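Local coordinates for uncharacterized protein MJ1460 (Methanocaldococcus jannaschii DSM 2661, PDB 2OSD), which is of unknown function but carries a V4R domain with a bound zinc ion and probably serves as a small-molecule-binding or regulatory module, at residues K99-N104 against K150-V155; A15-E20 against G61-P66. The protein carries 3 engineered substitutions. One frame throughout, in Å; residues are numbered along the deposited sequence.

How the interactions relate
Counted from the N terminus, interaction 2 forms first: the C-terminal end of helix 9-17 meets the C-terminal end of helix 53-64, closing a loop that is mostly helix and ends before the strands of the four-stranded sheet begin. Interaction 1 opens later, inside the V4R domain, where strand 98-103 pairs with strand 151-156, closing a loop that contains helix 118-132 and strand 137-142. The two loops therefore follow in series, neither nested nor crossed. The centres of interaction 1 and interaction 2 are 22 Å apart, on opposite sides of the chain's centre, and the contacts do not touch. Helix 118-132 touches both, packing on Ile100 and Phe153 of one and on Leu64 of the other.

Interaction 1 (K99-N104 against K150-V155). With ZN (zinc ion), chain E.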
loop_
_atom_site.group_PDB
_atom_site.type_symbol
_atom_site.label_atom_id
_atom_site.label_comp_id
_atom_site.label_asym_id
_atom_site.label_seq_id
_atom_site.Cartn_x
_atom_site.Cartn_y
_atom_site.Cartn_z
ATOM N N LYS A 99 1.772 9.494 25.924
ATOM C CA LYS A 99 1.299 8.150 25.603
ATOM C C LYS A 99 0.180 8.315 24.595
ATOM O O LYS A 99 -0.693 9.170 24.781
ATOM C CB LYS A 99 0.759 7.478 26.856
ATOM C CG LYS A 99 0.825 5.969 26.889
ATOM C CD LYS A 99 -0.044 5.436 28.042
ATOM C CE LYS A 99 0.677 4.410 28.901
ATOM N NZ LYS A 99 0.140 4.449 30.302
ATOM N N ILE A 100 0.241 7.537 23.514
ATOM C CA ILE A 100 -0.772 7.536 22.505
ATOM C C ILE A 100 -1.297 6.093 22.346
ATOM O O ILE A 100 -0.523 5.139 22.191
ATOM C CB ILE A 100 -0.190 8.025 21.156
ATOM C CG1 ILE A 100 0.313 9.468 21.262
ATOM C CG2 ILE A 100 -1.230 7.893 20.008
ATOM C CD1 ILE A 100 0.921 10.023 19.980
ATOM N N LYS A 101 -2.613 5.935 22.368
ATOM C CA LYS A 101 -3.208 4.632 22.192
ATOM C C LYS A 101 -3.824 4.550 20.806
ATOM O O LYS A 101 -4.153 5.575 20.223
ATOM C CB LYS A 101 -4.221 4.363 23.295
ATOM C CG LYS A 101 -3.609 4.475 24.709
ATOM C CD LYS A 101 -4.653 4.382 25.781
ATOM C CE LYS A 101 -4.126 3.710 27.019
ATOM N NZ LYS A 101 -5.216 3.600 28.034
ATOM N N LEU A 102 -3.902 3.337 20.258
ATOM C CA LEU A 102 -4.498 3.125 18.965
ATOM C C LEU A 102 -5.426 1.934 19.091
ATOM O O LEU A 102 -4.984 0.834 19.420
ATOM C CB LEU A 102 -3.432 2.883 17.889
ATOM C CG LEU A 102 -3.912 2.652 16.443
ATOM C CD1 LEU A 102 -4.765 3.791 15.896
ATOM C CD2 LEU A 102 -2.729 2.420 15.555
ATOM N N SER A 103 -6.718 2.175 18.892
ATOM C CA SER A 103 -7.731 1.128 18.925
ATOM C C SER A 103 -8.022 0.748 17.497
ATOM O O SER A 103 -7.984 1.603 16.623
ATOM C CB SER A 103 -9.027 1.620 19.542
ATOM O OG SER A 103 -8.862 1.793 20.924
ATOM N N ASN A 104 -8.350 -0.528 17.290
ATOM C CA ASN A 104 -8.797 -1.023 16.020
ATOM C C ASN A 104 -7.765 -0.740 14.933
ATOM O O ASN A 104 -8.090 -0.176 13.906
ATOM C CB ASN A 104 -10.160 -0.400 15.706
ATOM C CG ASN A 104 -10.864 -1.090 14.559
ATOM O OD1 ASN A 104 -11.160 -2.289 14.629
ATOM N ND2 ASN A 104 -11.124 -0.342 13.482
ATOM N N LYS A 150 -5.539 -2.478 23.004
ATOM C CA LYS A 150 -5.043 -1.364 22.208
ATOM C C LYS A 150 -3.535 -1.416 22.053
ATOM O O LYS A 150 -2.832 -1.999 22.869
ATOM C CB LYS A 150 -5.436 -0.019 22.846
ATOM C CG LYS A 150 -6.851 0.042 23.405
ATOM C CD LYS A 150 -7.214 1.440 23.866
ATOM C CE LYS A 150 -8.564 1.457 24.591
ATOM N NZ LYS A 150 -8.879 2.767 25.234
ATOM N N CYS A 151 -3.052 -0.799 20.981
ATOM C CA CYS A 151 -1.646 -0.518 20.841
ATOM C C CYS A 151 -1.307 0.722 21.670
ATOM O O CYS A 151 -2.046 1.701 21.664
ATOM C CB CYS A 151 -1.283 -0.325 19.375
ATOM S SG CYS A 151 -1.377 -1.887 18.470
ATOM N N VAL A 152 -0.199 0.659 22.407
ATOM C CA VAL A 152 0.238 1.776 23.229
ATOM C C VAL A 152 1.651 2.179 22.797
ATOM O O VAL A 152 2.545 1.336 22.690
ATOM C CB VAL A 152 0.176 1.436 24.712
ATOM C CG1 VAL A 152 0.686 2.609 25.549
ATOM C CG2 VAL A 152 -1.248 1.076 25.083
ATOM N N PHE A 153 1.811 3.475 22.524
ATOM C CA PHE A 153 3.031 4.038 21.964
ATOM C C PHE A 153 3.533 5.088 22.901
ATOM O O PHE A 153 2.781 6.001 23.188
ATOM C CB PHE A 153 2.701 4.751 20.667
ATOM C CG PHE A 153 2.160 3.859 19.579
ATOM C CD1 PHE A 153 3.016 3.265 18.665
ATOM C CD2 PHE A 153 0.812 3.662 19.443
ATOM C CE1 PHE A 153 2.537 2.466 17.650
ATOM C CE2 PHE A 153 0.318 2.849 18.420
ATOM C CZ PHE A 153 1.189 2.257 17.528
ATOM N N GLU A 154 4.779 4.987 23.368
ATOM C CA GLU A 154 5.372 6.041 24.200
ATOM C C GLU A 154 6.145 7.029 23.303
ATOM O O GLU A 154 6.883 6.618 22.416
ATOM C CB GLU A 154 6.255 5.443 25.314
ATOM C CG GLU A 154 7.682 5.036 24.899
ATOM C CD GLU A 154 8.509 4.457 26.051
ATOM O OE2 GLU A 154 9.293 3.512 25.771
ATOM N N VAL A 155 5.952 8.326 23.539
ATOM C CA VAL A 155 6.486 9.405 22.692
ATOM C C VAL A 155 7.497 10.264 23.497
ATOM O O VAL A 155 7.131 10.835 24.526
ATOM C CB VAL A 155 5.303 10.271 22.191
ATOM C CG1 VAL A 155 5.762 11.377 21.275
ATOM C CG2 VAL A 155 4.297 9.403 21.486
HETATM ZN ZN ZN E . 0.335 -2.530 17.615
#
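Ile100 and Phe153 face each other as a hydrogen-bonded antiparallel pair, Ile100 N giving to Phe153 O at 3.0 Å in a nearly straight bond (170° at the hydrogen) and Phe153 N giving back to Ile100 O. Leu102 and Cys151 repeat the exchange, with Leu102 N 2.8 Å from Cys151 O. Between the two pairs the Lys101 CA-H leans on Cys151 O, its CA 3.2 Å away. The Phe153 ring turns an edge to the neighbouring strand: Ile100 O and Leu102 CB lie near its plane, CB 3.8 Å from CE2. Farther along, Ile100 keeps CG1 beside its own backbone N (chi1 -62°) and runs CD1 out to Val155 CG2 at 3.7 Å.

These are the two middle strands of the four-stranded antiparallel sheet in the V4R domain, flanked by strands 83-85 and 137-142. Branched and aromatic residues suit the face that helix 118-132 covers, where Leu124 meets Ile100 and Ile120 meets Leu102 and Phe153. On this same face Cys151 SG binds the zinc ion at 2.0 Å; His117, Glu140 and Cys143 complete the site, so strand pairing fixes one ligand's backbone.

The other face carries lysines beside Val152. Exposed Lys99 suits its place by laying its methylenes CG, CD and CE along Val152 CG1, CG at 3.6 Å, while Lys101 lies alongside the valine more loosely. Near the strand ends, Lys150 lays its CD 3.4 Å from Ser103 OG, and both polar ends turn to Glu85, the lysine by a salt bridge and the serine by a hydrogen bond.

Interaction 2 (A15-E20 against G61-P66); sequences AIRNEE and GKMLSP. With EDO (1,2-ethanediol), chain G.
The guanidinium of Arg17 turns its edge to the end of helix 53-64, where the carbonyl oxygens of Met63 and Leu64 stand near its plane; over one face, 3.5 Å up and off-centre, sits Ile16 CD1. NH1 and NH2 both grip Met63 O, the NH2 bond being 2.7 Å and the NH1 bond 2.9 Å, and both donors lie in the plane of that carbonyl. NH1 also reaches Leu64 O at 3.2 Å, a weak and bent bond (125° at the hydrogen). A bend at chi2 (-55°) turns the arginine chain so that the guanidinium reaches these two carbonyls.

Ile16 tucks CG1 in between its own backbone N and C (chi1 62°), and its CD1 lies 3.4 Å from Met63 O, beside the oxygen that the arginine holds. Met63 is a selenomethionine; its CG is the side-chain atom closest to CD1. In the second subunit Leu35 packs on Ile16, Val39 on Met63 and Tyr32 on Leu64, placing the contact against the dimer interface.

Ser65 leaves the helix with positive phi, and its OG bonds to Glu130 of helix 118-132. A 1,2-ethanediol, probably from the crystallisation liquor, donates from O2 to Ser65 O at 2.6 Å. Carbonyls at the last turn of a helix lack the usual onward amide donors, so a multi-donor arginine suits this place. Its positive charge would also be expected to interact favourably with the negative end of the helix dipole.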
loop_
_atom_site.group_PDB
_atom_site.type_symbol
_atom_site.label_atom_id
_atom_site.label_comp_id
_atom_site.label_asym_id
_atom_site.label_seq_id
_atom_site.Cartn_x
_atom_site.Cartn_y
_atom_site.Cartn_z
ATOM N N ALA A 15 -3.446 14.122 -4.143
ATOM C CA ALA A 15 -4.497 13.245 -3.688
ATOM C C ALA A 15 -4.591 13.224 -2.184
ATOM O O ALA A 15 -5.683 13.237 -1.628
ATOM C CB ALA A 15 -4.254 11.835 -4.199
ATOM N N ILE A 16 -3.453 13.139 -1.513
ATOM C CA ILE A 16 -3.475 13.067 -0.064
ATOM C C ILE A 16 -3.914 14.396 0.596
ATOM O O ILE A 16 -4.388 14.377 1.734
ATOM C CB ILE A 16 -2.158 12.506 0.546
ATOM C CG1 ILE A 16 -0.975 13.377 0.220
ATOM C CG2 ILE A 16 -1.902 11.069 0.089
ATOM C CD1 ILE A 16 0.081 13.268 1.288
ATOM N N ARG A 17 -3.830 15.512 -0.137
ATOM C CA ARG A 17 -4.394 16.809 0.301
ATOM C C ARG A 17 -5.883 16.996 0.000
ATOM O O ARG A 17 -6.496 17.977 0.444
ATOM C CB ARG A 17 -3.704 17.985 -0.405
ATOM C CG ARG A 17 -2.190 18.015 -0.407
ATOM C CD ARG A 17 -1.647 17.933 0.981
ATOM N NE ARG A 17 -0.207 17.702 0.975
ATOM C CZ ARG A 17 0.449 17.012 1.905
ATOM N NH1 ARG A 17 -0.213 16.454 2.930
ATOM N NH2 ARG A 17 1.776 16.879 1.804
ATOM N N ASN A 18 -6.447 16.112 -0.810
ATOM C CA ASN A 18 -7.802 16.272 -1.280
ATOM C C ASN A 18 -8.637 15.160 -0.641
ATOM O O ASN A 18 -8.486 14.001 -0.943
ATOM C CB ASN A 18 -7.819 16.251 -2.816
ATOM C CG ASN A 18 -9.159 16.636 -3.403
ATOM O OD1 ASN A 18 -10.201 16.223 -2.910
ATOM N ND2 ASN A 18 -9.135 17.416 -4.475
ATOM N N GLU A 19 -9.505 15.533 0.275
ATOM C CA GLU A 19 -10.283 14.575 1.014
ATOM C C GLU A 19 -11.335 13.940 0.128
ATOM O O GLU A 19 -11.765 12.857 0.397
ATOM C CB GLU A 19 -10.972 15.284 2.189
ATOM C CG GLU A 19 -11.170 14.434 3.450
ATOM C CD GLU A 19 -12.237 15.013 4.403
ATOM O OE1 GLU A 19 -12.172 16.228 4.725
ATOM O OE2 GLU A 19 -13.134 14.230 4.828
ATOM N N GLU A 20 -11.820 14.654 -0.885
ATOM C CA GLU A 20 -12.804 14.081 -1.826
ATOM C C GLU A 20 -12.218 12.954 -2.689
ATOM O O GLU A 20 -12.894 12.005 -2.966
ATOM C CB GLU A 20 -13.304 15.135 -2.755
ATOM C CG GLU A 20 -14.523 14.671 -3.513
ATOM C CD GLU A 20 -14.779 15.533 -4.672
ATOM O OE1 GLU A 20 -14.035 16.559 -4.813
ATOM O OE2 GLU A 20 -15.753 15.235 -5.429
ATOM N N GLY A 61 4.649 10.186 7.510
ATOM C CA GLY A 61 3.933 11.121 8.370
ATOM C C GLY A 61 4.333 12.561 8.098
ATOM O O GLY A 61 3.556 13.500 8.302
ATOM N N LYS A 62 5.566 12.757 7.663
ATOM C CA LYS A 62 5.992 14.083 7.264
ATOM C C LYS A 62 5.136 14.535 6.103
ATOM O O LYS A 62 4.764 15.705 5.985
ATOM C CB LYS A 62 7.442 14.094 6.834
ATOM C CG LYS A 62 7.906 15.518 6.509
ATOM C CD LYS A 62 9.320 15.618 5.920
ATOM C CE LYS A 62 10.376 15.017 6.854
ATOM N NZ LYS A 62 11.720 15.624 6.587
HETATM N N MSE A 63 4.847 13.584 5.228
HETATM C CA MSE A 63 4.204 13.873 3.984
HETATM C C MSE A 63 2.725 14.062 4.184
HETATM O O MSE A 63 2.132 14.890 3.520
HETATM C CB MSE A 63 4.452 12.772 2.986
HETATM C CG MSE A 63 4.455 13.293 1.613
HETATM SE SE MSE A 63 6.211 13.934 1.231
HETATM C CE MSE A 63 6.629 12.025 0.888
ATOM N N LEU A 64 2.134 13.329 5.124
ATOM C CA LEU A 64 0.742 13.571 5.512
ATOM C C LEU A 64 0.565 14.974 6.123
ATOM O O LEU A 64 -0.483 15.578 5.961
ATOM C CB LEU A 64 0.255 12.524 6.514
ATOM C CG LEU A 64 0.233 11.042 6.210
ATOM C CD1 LEU A 64 -0.184 10.348 7.496
ATOM C CD2 LEU A 64 -0.726 10.694 5.062
ATOM N N SER A 65 1.586 15.451 6.829
ATOM C CA SER A 65 1.666 16.806 7.433
ATOM C C SER A 65 0.342 17.310 7.968
ATOM O O SER A 65 -0.211 18.268 7.443
ATOM C CB SER A 65 2.261 17.840 6.458
ATOM O OG SER A 65 2.261 19.163 7.017
ATOM N N PRO A 66 -0.157 16.690 9.045
ATOM C CA PRO A 66 -1.393 17.184 9.642
ATOM C C PRO A 66 -1.168 18.524 10.359
ATOM O O PRO A 66 -0.051 18.815 10.765
ATOM C CB PRO A 66 -1.774 16.063 10.605
ATOM C CG PRO A 66 -0.445 15.458 10.992
ATOM C CD PRO A 66 0.384 15.519 9.767
HETATM C C1 EDO G . 1.394 21.669 8.499
HETATM O O1 EDO G . 1.361 21.047 9.805
HETATM C C2 EDO G . 0.074 21.451 7.746
HETATM O O2 EDO G . 0.274 20.696 6.550
#